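Local structure of putative nucleolar GTP-binding protein 1 (Plasmodium falciparum, 2QU8) at residues 118-122 with 123-127; 131-134 with 135-139; 201-204 with 205-209. The protein probably binds and hydrolyses GTP as a P-loop GTPase of the nucleolar NOG1 family, and holds GDP in this crystal. All blocks are in the same frame, centred on the assembly; numbering follows the deposited sequence.

Contact 1: 118-122 with 123-127; sequences ISEQC and GLTIK
Glu120 reaches forward over the turn to take the backbone amide of Ile126, the first amide of helix 126-137. Glu120 OE2 lies 2.9 Å from Ile126 N, and the hydrogen bond is nearly straight, 167° at the hydrogen. The amide meets the anti side of that oxygen, 28° out of the carboxylate plane. The glutamate gets there because its CG stands beside its own backbone N (chi1 -64°) and the chain runs extended from that point. On the way it passes close to the backbone of Leu124, with Glu120 CG 3.5 Å from Leu124 O, and Glu120 OE2 lies 3.6 Å from Thr125 CB. A carboxylate beside the start of a helix would probably be stabilised by the helix dipole. Behind this bond the two isoleucines run side by side, pointing the same way, and Ile118 CB is 4.0 Å from Ile126 CD1. Farther round, Glu120 to Gly123 form a type I beta turn, closed by Gly123 N on Glu120 O at 3.0 Å. Gly123 ends the turn at positive phi, a conformation that suits glycine. Cys122 SG turns back to receive the Leu124 amide, 3.6 Å from Leu124 N to Cys122 SG, usual for the large sulfur. In the next shell, Asp117 holds the loop with both carboxylate oxygens, OD1 on Ser119 OG and OD2 on Cys122 N, while Ile118 bonds through its backbone to Asn150. Thr125 is the N-cap: its hydroxyl caps a later backbone N, and Glu128 OE1 returns to Thr125 N, completing a capping box. Gln121, on the outside of the turn, touches GDP. This is the connection from strand 110-117 to helix 126-137 at the nucleotide end of the domain, consistent with a Ras-like P-loop GTPase.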
loop_
_atom_site.group_PDB
_atom_site.type_symbol
_atom_site.label_atom_id
_atom_site.label_comp_id
_atom_site.label_asym_id
_atom_site.label_seq_id
_atom_site.Cartn_x
_atom_site.Cartn_y
_atom_site.Cartn_z
ATOM N N ILE A 118 -6.255 6.860 -11.728
ATOM C CA ILE A 118 -6.515 8.239 -12.163
ATOM C C ILE A 118 -7.298 8.352 -13.467
ATOM O O ILE A 118 -7.709 9.444 -13.840
ATOM C CB ILE A 118 -5.225 9.108 -12.274
ATOM C CG1 ILE A 118 -4.179 8.476 -13.204
ATOM C CG2 ILE A 118 -4.681 9.444 -10.889
ATOM C CD1 ILE A 118 -3.150 9.505 -13.743
ATOM N N SER A 119 -7.494 7.233 -14.161
ATOM C CA SER A 119 -8.388 7.201 -15.320
ATOM C C SER A 119 -9.871 7.079 -14.918
ATOM O O SER A 119 -10.762 7.317 -15.743
ATOM C CB SER A 119 -8.000 6.069 -16.277
ATOM O OG SER A 119 -8.428 4.799 -15.803
ATOM N N GLU A 120 -10.111 6.698 -13.661
ATOM C CA GLU A 120 -11.453 6.508 -13.076
ATOM C C GLU A 120 -12.284 5.366 -13.692
ATOM O O GLU A 120 -13.461 5.213 -13.365
ATOM C CB GLU A 120 -12.241 7.827 -13.028
ATOM C CG GLU A 120 -11.610 8.872 -12.126
ATOM C CD GLU A 120 -12.200 10.264 -12.302
ATOM O OE1 GLU A 120 -12.938 10.492 -13.279
ATOM O OE2 GLU A 120 -11.911 11.136 -11.460
ATOM N N GLN A 121 -11.661 4.563 -14.557
ATOM C CA GLN A 121 -12.298 3.385 -15.170
ATOM C C GLN A 121 -12.761 2.351 -14.134
ATOM O O GLN A 121 -13.658 1.548 -14.417
ATOM C CB GLN A 121 -11.366 2.729 -16.201
ATOM C CG GLN A 121 -11.115 3.569 -17.471
ATOM C CD GLN A 121 -10.427 2.782 -18.604
ATOM O OE1 GLN A 121 -10.002 1.640 -18.429
ATOM N NE2 GLN A 121 -10.324 3.402 -19.768
ATOM N N CYS A 122 -12.149 2.392 -12.944
ATOM C CA CYS A 122 -12.505 1.523 -11.818
ATOM C C CYS A 122 -13.938 1.759 -11.337
ATOM O O CYS A 122 -14.507 0.929 -10.628
ATOM C CB CYS A 122 -11.540 1.739 -10.647
ATOM S SG CYS A 122 -11.654 3.377 -9.869
ATOM N N GLY A 123 -14.502 2.902 -11.709
ATOM C CA GLY A 123 -15.894 3.221 -11.379
ATOM C C GLY A 123 -16.056 4.256 -10.276
ATOM O O GLY A 123 -17.173 4.634 -9.947
ATOM N N LEU A 124 -14.943 4.712 -9.707
ATOM C CA LEU A 124 -14.976 5.768 -8.691
ATOM C C LEU A 124 -14.064 6.926 -9.101
ATOM O O LEU A 124 -13.018 6.712 -9.727
ATOM C CB LEU A 124 -14.575 5.230 -7.306
ATOM C CG LEU A 124 -15.423 4.148 -6.624
ATOM C CD1 LEU A 124 -14.717 3.618 -5.369
ATOM C CD2 LEU A 124 -16.830 4.638 -6.276
ATOM N N THR A 125 -14.469 8.149 -8.763
ATOM C CA THR A 125 -13.669 9.320 -9.126
ATOM C C THR A 125 -12.402 9.370 -8.281
ATOM O O THR A 125 -12.305 8.710 -7.251
ATOM C CB THR A 125 -14.430 10.653 -8.936
ATOM O OG1 THR A 125 -14.779 10.805 -7.561
ATOM C CG2 THR A 125 -15.687 10.712 -9.800
ATOM N N ILE A 126 -11.437 10.167 -8.719
ATOM C CA ILE A 126 -10.241 10.380 -7.926
ATOM C C ILE A 126 -10.596 10.832 -6.500
ATOM O O ILE A 126 -10.020 10.333 -5.543
ATOM C CB ILE A 126 -9.272 11.360 -8.627
ATOM C CG1 ILE A 126 -8.630 10.657 -9.833
ATOM C CG2 ILE A 126 -8.218 11.873 -7.635
ATOM C CD1 ILE A 126 -8.077 11.580 -10.915
ATOM N N LYS A 127 -11.574 11.730 -6.366
ATOM C CA LYS A 127 -11.992 12.246 -5.048
ATOM C C LYS A 127 -12.587 11.165 -4.156
ATOM O O LYS A 127 -12.330 11.140 -2.944
ATOM C CB LYS A 127 -12.990 13.408 -5.199
ATOM C CG LYS A 127 -13.516 13.970 -3.871
ATOM C CD LYS A 127 -14.479 15.134 -4.090
ATOM C CE LYS A 127 -14.921 15.756 -2.762
ATOM N NZ LYS A 127 -13.752 16.241 -1.943
#

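Contact 2: 131-134 with 135-139; sequences NLFY and SIKSV
Lys137 lays its CB over one face of the ring of Phe133, which lies one turn earlier in the helix. The CH-pi contact is 4.0 Å from Lys137 CB to the Phe133 centroid and 22° off the normal, offset toward the rim, with Phe133 CE1 the nearest ring atom at 3.7 Å. This is the dense side: Phe133 also touches Ile145, Ile147 and Ile171, and meets Phe114 edge-to-face. Next to it Leu132 CD1 rests on Ile136 CG2 at 4.0 Å, and both residues bear on Phe114 of strand 110-117. Helix 126-137 is the helical part of a beta-alpha-beta crossover between the parallel neighbours 110-117 and 145-150, so Leu132, Phe133 and Ile136 pack against the sheet, Phe133 also meeting helix 162-174. Backbone pairing slackens along these turns. Ser135 N gives Asn131 O a sound bond of 3.1 Å, whereas Ile136 N is shared weakly between Leu132 O and Phe133 O, and Lys137 N makes a weak bond to Phe133 O, bent to 124°. The outer side is looser. The chi1 of Lys137 (109°) falls well away from a staggered value, and the chain bends again at chi2, which carries it across Tyr134. There Lys137 NZ stops 3.7 Å from Tyr134 CD1, oblique to the ring, while the phenol OH goes to a weak bond with Asn174 ND2. Ser138 OG, 3.8 Å from Tyr134 O, lies on the exposed flank.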
loop_
_atom_site.group_PDB
_atom_site.type_symbol
_atom_site.label_atom_id
_atom_site.label_comp_id
_atom_site.label_asym_id
_atom_site.label_seq_id
_atom_site.Cartn_x
_atom_site.Cartn_y
_atom_site.Cartn_z
ATOM N N ASN A 131 -11.039 9.969 -0.703
ATOM C CA ASN A 131 -11.913 9.741 0.444
ATOM C C ASN A 131 -11.731 8.355 1.056
ATOM O O ASN A 131 -11.682 8.217 2.277
ATOM C CB ASN A 131 -13.377 9.963 0.069
ATOM C CG ASN A 131 -13.734 11.437 -0.078
ATOM O OD1 ASN A 131 -12.862 12.318 -0.083
ATOM N ND2 ASN A 131 -15.029 11.712 -0.215
ATOM N N LEU A 132 -11.634 7.328 0.213
ATOM C CA LEU A 132 -11.349 5.975 0.692
ATOM C C LEU A 132 -10.012 5.926 1.439
ATOM O O LEU A 132 -9.925 5.326 2.513
ATOM C CB LEU A 132 -11.360 4.957 -0.462
ATOM C CG LEU A 132 -10.872 3.526 -0.186
ATOM C CD1 LEU A 132 -11.673 2.847 0.911
ATOM C CD2 LEU A 132 -10.899 2.680 -1.460
ATOM N N PHE A 133 -8.989 6.558 0.863
ATOM C CA PHE A 133 -7.656 6.588 1.465
ATOM C C PHE A 133 -7.658 7.163 2.882
ATOM O O PHE A 133 -7.074 6.576 3.790
ATOM C CB PHE A 133 -6.658 7.357 0.593
ATOM C CG PHE A 133 -5.333 7.583 1.266
ATOM C CD1 PHE A 133 -4.456 6.522 1.473
ATOM C CD2 PHE A 133 -4.978 8.846 1.728
ATOM C CE1 PHE A 133 -3.238 6.718 2.112
ATOM C CE2 PHE A 133 -3.753 9.054 2.364
ATOM C CZ PHE A 133 -2.883 7.986 2.555
ATOM N N TYR A 134 -8.312 8.304 3.068
ATOM C CA TYR A 134 -8.390 8.920 4.393
ATOM C C TYR A 134 -9.138 8.025 5.361
ATOM O O TYR A 134 -8.762 7.904 6.526
ATOM C CB TYR A 134 -9.076 10.283 4.335
ATOM C CG TYR A 134 -8.327 11.355 3.570
ATOM C CD1 TYR A 134 -6.978 11.616 3.807
ATOM C CD2 TYR A 134 -8.983 12.130 2.631
ATOM C CE1 TYR A 134 -6.301 12.626 3.094
ATOM C CE2 TYR A 134 -8.330 13.128 1.931
ATOM C CZ TYR A 134 -6.994 13.372 2.157
ATOM O OH TYR A 134 -6.377 14.376 1.435
ATOM N N SER A 135 -10.187 7.386 4.858
ATOM C CA SER A 135 -11.083 6.571 5.668
ATOM C C SER A 135 -10.390 5.345 6.264
ATOM O O SER A 135 -10.804 4.842 7.314
ATOM C CB SER A 135 -12.304 6.170 4.833
ATOM O OG SER A 135 -12.923 5.005 5.332
ATOM N N ILE A 136 -9.331 4.883 5.604
ATOM C CA ILE A 136 -8.673 3.634 5.986
ATOM C C ILE A 136 -7.173 3.735 6.298
ATOM O O ILE A 136 -6.555 2.738 6.680
ATOM C CB ILE A 136 -8.895 2.509 4.921
ATOM C CG1 ILE A 136 -8.057 2.755 3.661
ATOM C CG2 ILE A 136 -10.392 2.316 4.610
ATOM C CD1 ILE A 136 -7.865 1.521 2.831
ATOM N N LYS A 137 -6.582 4.914 6.131
ATOM C CA LYS A 137 -5.143 5.055 6.357
ATOM C C LYS A 137 -4.842 5.168 7.855
ATOM O O LYS A 137 -3.691 5.040 8.283
ATOM C CB LYS A 137 -4.551 6.218 5.542
ATOM C CG LYS A 137 -4.115 7.459 6.312
ATOM C CD LYS A 137 -5.209 8.493 6.446
ATOM C CE LYS A 137 -4.697 9.699 7.229
ATOM N NZ LYS A 137 -5.653 10.843 7.206
ATOM N N SER A 138 -5.903 5.382 8.633
ATOM C CA SER A 138 -5.831 5.457 10.090
ATOM C C SER A 138 -5.521 4.106 10.757
ATOM O O SER A 138 -4.948 4.074 11.846
ATOM C CB SER A 138 -7.116 6.080 10.656
ATOM O OG SER A 138 -8.218 5.911 9.765
ATOM N N VAL A 139 -5.881 2.999 10.106
ATOM C CA VAL A 139 -5.530 1.665 10.622
ATOM C C VAL A 139 -4.016 1.412 10.504
ATOM O O VAL A 139 -3.449 0.639 11.279
ATOM C CB VAL A 139 -6.366 0.522 9.957
ATOM C CG1 VAL A 139 -5.847 0.169 8.567
ATOM C CG2 VAL A 139 -6.397 -0.724 10.846
#

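Contact 3: 201-204 with 205-209; sequences ELLK and NDQAE
Leu203 O receives the Gln207 amide in the shortest bond here, 2.8 Å from Gln207 N to Leu203 O, with the N-H...O angle at 174° and the N-H pointing nearly straight at the oxygen. It is one of four successive i to i+4 bonds of helix 192-222, the long C-terminal helix of the GTPase domain, which packs on strand 30-35 here. Ala208 N reaches Lys204 O in the same near-axial manner, while the amides of Asn205 and Asp206 approach Glu201 O and Leu202 O at a tilt to the carbonyl planes. Side chains follow the same spacing. Gln207 crosses Leu203, placing Gln207 NE2 3.5 Å from Leu203 CD2, and NE2 donates onward to Asn109 OD1, which fixes the amide over the leucine. Lys204 runs beside Gln207 and points the same way; Lys204 CE is 4.0 Å from Gln207 OE1. The lysine chain curls through three bends, chi2, chi3 and chi4 all being folded, and so brings NZ back over the preceding turn, where Tyr78 OH and Cys200 O both bond to it. Lys30 of strand 30-35 is touched by Leu203, Lys204 and Gln207 together. Asn205 and Asp206 turn back toward the carbonyls of the preceding turn. Asn205 has its CG beside its backbone N (chi1 -63°), which carries the modelled Asn205 OD1 to 3.1 Å from Glu201 O, two acceptors facing each other; an amide turned over would set its nitrogen there instead, so the assignment may be uncertain. Asp206 folds back likewise and also touches Pro178. Asp206 OD1 stands 2.9 Å from Leu202 O, close for two oxygens, so a raised pKa for this carboxylate is possible. Leu202 O also accepts the amide of the same residue, with Asp206 N at 3.1 Å.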
loop_
_atom_site.group_PDB
_atom_site.type_symbol
_atom_site.label_atom_id
_atom_site.label_comp_id
_atom_site.label_asym_id
_atom_site.label_seq_id
_atom_site.Cartn_x
_atom_site.Cartn_y
_atom_site.Cartn_z
ATOM N N GLU A 201 12.391 0.853 -0.617
ATOM C CA GLU A 201 13.264 1.828 0.041
ATOM C C GLU A 201 12.567 2.680 1.109
ATOM O O GLU A 201 13.196 3.043 2.102
ATOM C CB GLU A 201 14.004 2.697 -0.986
ATOM C CG GLU A 201 15.526 2.403 -1.092
ATOM C CD GLU A 201 15.862 1.073 -1.774
ATOM O OE1 GLU A 201 16.136 1.083 -2.997
ATOM O OE2 GLU A 201 15.860 0.020 -1.095
ATOM N N LEU A 202 11.277 2.983 0.921
ATOM C CA LEU A 202 10.490 3.641 1.968
ATOM C C LEU A 202 10.405 2.762 3.212
ATOM O O LEU A 202 10.434 3.264 4.338
ATOM C CB LEU A 202 9.073 3.988 1.494
ATOM C CG LEU A 202 8.646 5.446 1.286
ATOM C CD1 LEU A 202 7.121 5.523 1.328
ATOM C CD2 LEU A 202 9.239 6.416 2.316
ATOM N N LEU A 203 10.297 1.453 2.990
ATOM C CA LEU A 203 10.285 0.472 4.070
ATOM C C LEU A 203 11.619 0.487 4.814
ATOM O O LEU A 203 11.646 0.579 6.044
ATOM C CB LEU A 203 10.019 -0.938 3.520
ATOM C CG LEU A 203 9.102 -1.911 4.278
ATOM C CD1 LEU A 203 9.448 -3.347 3.916
ATOM C CD2 LEU A 203 9.112 -1.715 5.785
ATOM N N LYS A 204 12.716 0.404 4.060
ATOM C CA LYS A 204 14.064 0.441 4.638
ATOM C C LYS A 204 14.203 1.650 5.556
ATOM O O LYS A 204 14.505 1.504 6.739
ATOM C CB LYS A 204 15.141 0.486 3.546
ATOM C CG LYS A 204 15.035 -0.580 2.440
ATOM C CD LYS A 204 15.407 -1.994 2.906
ATOM C CE LYS A 204 14.191 -2.761 3.436
ATOM N NZ LYS A 204 13.068 -2.823 2.437
ATOM N N ASN A 205 13.945 2.836 5.006
ATOM C CA ASN A 205 14.054 4.085 5.760
ATOM C C ASN A 205 13.230 4.107 7.043
ATOM O O ASN A 205 13.678 4.637 8.062
ATOM C CB ASN A 205 13.712 5.284 4.874
ATOM C CG ASN A 205 14.680 5.447 3.709
ATOM O OD1 ASN A 205 14.300 5.928 2.642
ATOM N ND2 ASN A 205 15.936 5.042 3.907
ATOM N N ASP A 206 12.036 3.519 6.992
ATOM C CA ASP A 206 11.194 3.391 8.179
ATOM C C ASP A 206 11.746 2.413 9.206
ATOM O O ASP A 206 11.745 2.714 10.399
ATOM C CB ASP A 206 9.762 3.023 7.805
ATOM C CG ASP A 206 8.935 4.233 7.493
ATOM O OD1 ASP A 206 9.204 4.873 6.450
ATOM O OD2 ASP A 206 8.031 4.558 8.297
ATOM N N GLN A 207 12.204 1.250 8.744
ATOM C CA GLN A 207 12.892 0.288 9.609
ATOM C C GLN A 207 14.086 0.944 10.316
ATOM O O GLN A 207 14.255 0.783 11.524
ATOM C CB GLN A 207 13.335 -0.955 8.818
ATOM C CG GLN A 207 12.294 -2.086 8.775
ATOM C CD GLN A 207 12.599 -3.169 7.732
ATOM O OE1 GLN A 207 13.757 -3.429 7.392
ATOM N NE2 GLN A 207 11.548 -3.809 7.228
ATOM N N ALA A 208 14.883 1.700 9.559
ATOM C CA ALA A 208 16.037 2.433 10.090
ATOM C C ALA A 208 15.638 3.471 11.135
ATOM O O ALA A 208 16.212 3.509 12.221
ATOM C CB ALA A 208 16.809 3.093 8.960
ATOM N N GLU A 209 14.648 4.302 10.810
ATOM C CA GLU A 209 14.183 5.346 11.727
ATOM C C GLU A 209 13.562 4.798 13.015
ATOM O O GLU A 209 13.804 5.335 14.102
ATOM C CB GLU A 209 13.208 6.301 11.024
ATOM C CG GLU A 209 13.882 7.350 10.141
ATOM C CD GLU A 209 14.587 8.451 10.928
ATOM O OE1 GLU A 209 14.316 8.617 12.134
ATOM O OE2 GLU A 209 15.413 9.167 10.332
#

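Contacts 1 and 2 follow one another on helix 126-137, with centres 16 Å apart: contact 1 opens the helix and contact 2 lies toward its far end. The nucleotide lies nearer the first, where the side chain of Gln121 is about 4 Å from GDP, than the second, where that of Leu132 is about 9 Å away, though Leu132 touches residues of the probable P-loop. Contact 3 belongs to helix 192-222 and has no touch with either. Its centre is 22 Å from that of contact 2, nearest atoms about 10 Å apart, and 30 Å from that of contact 1, across the centre of the chain.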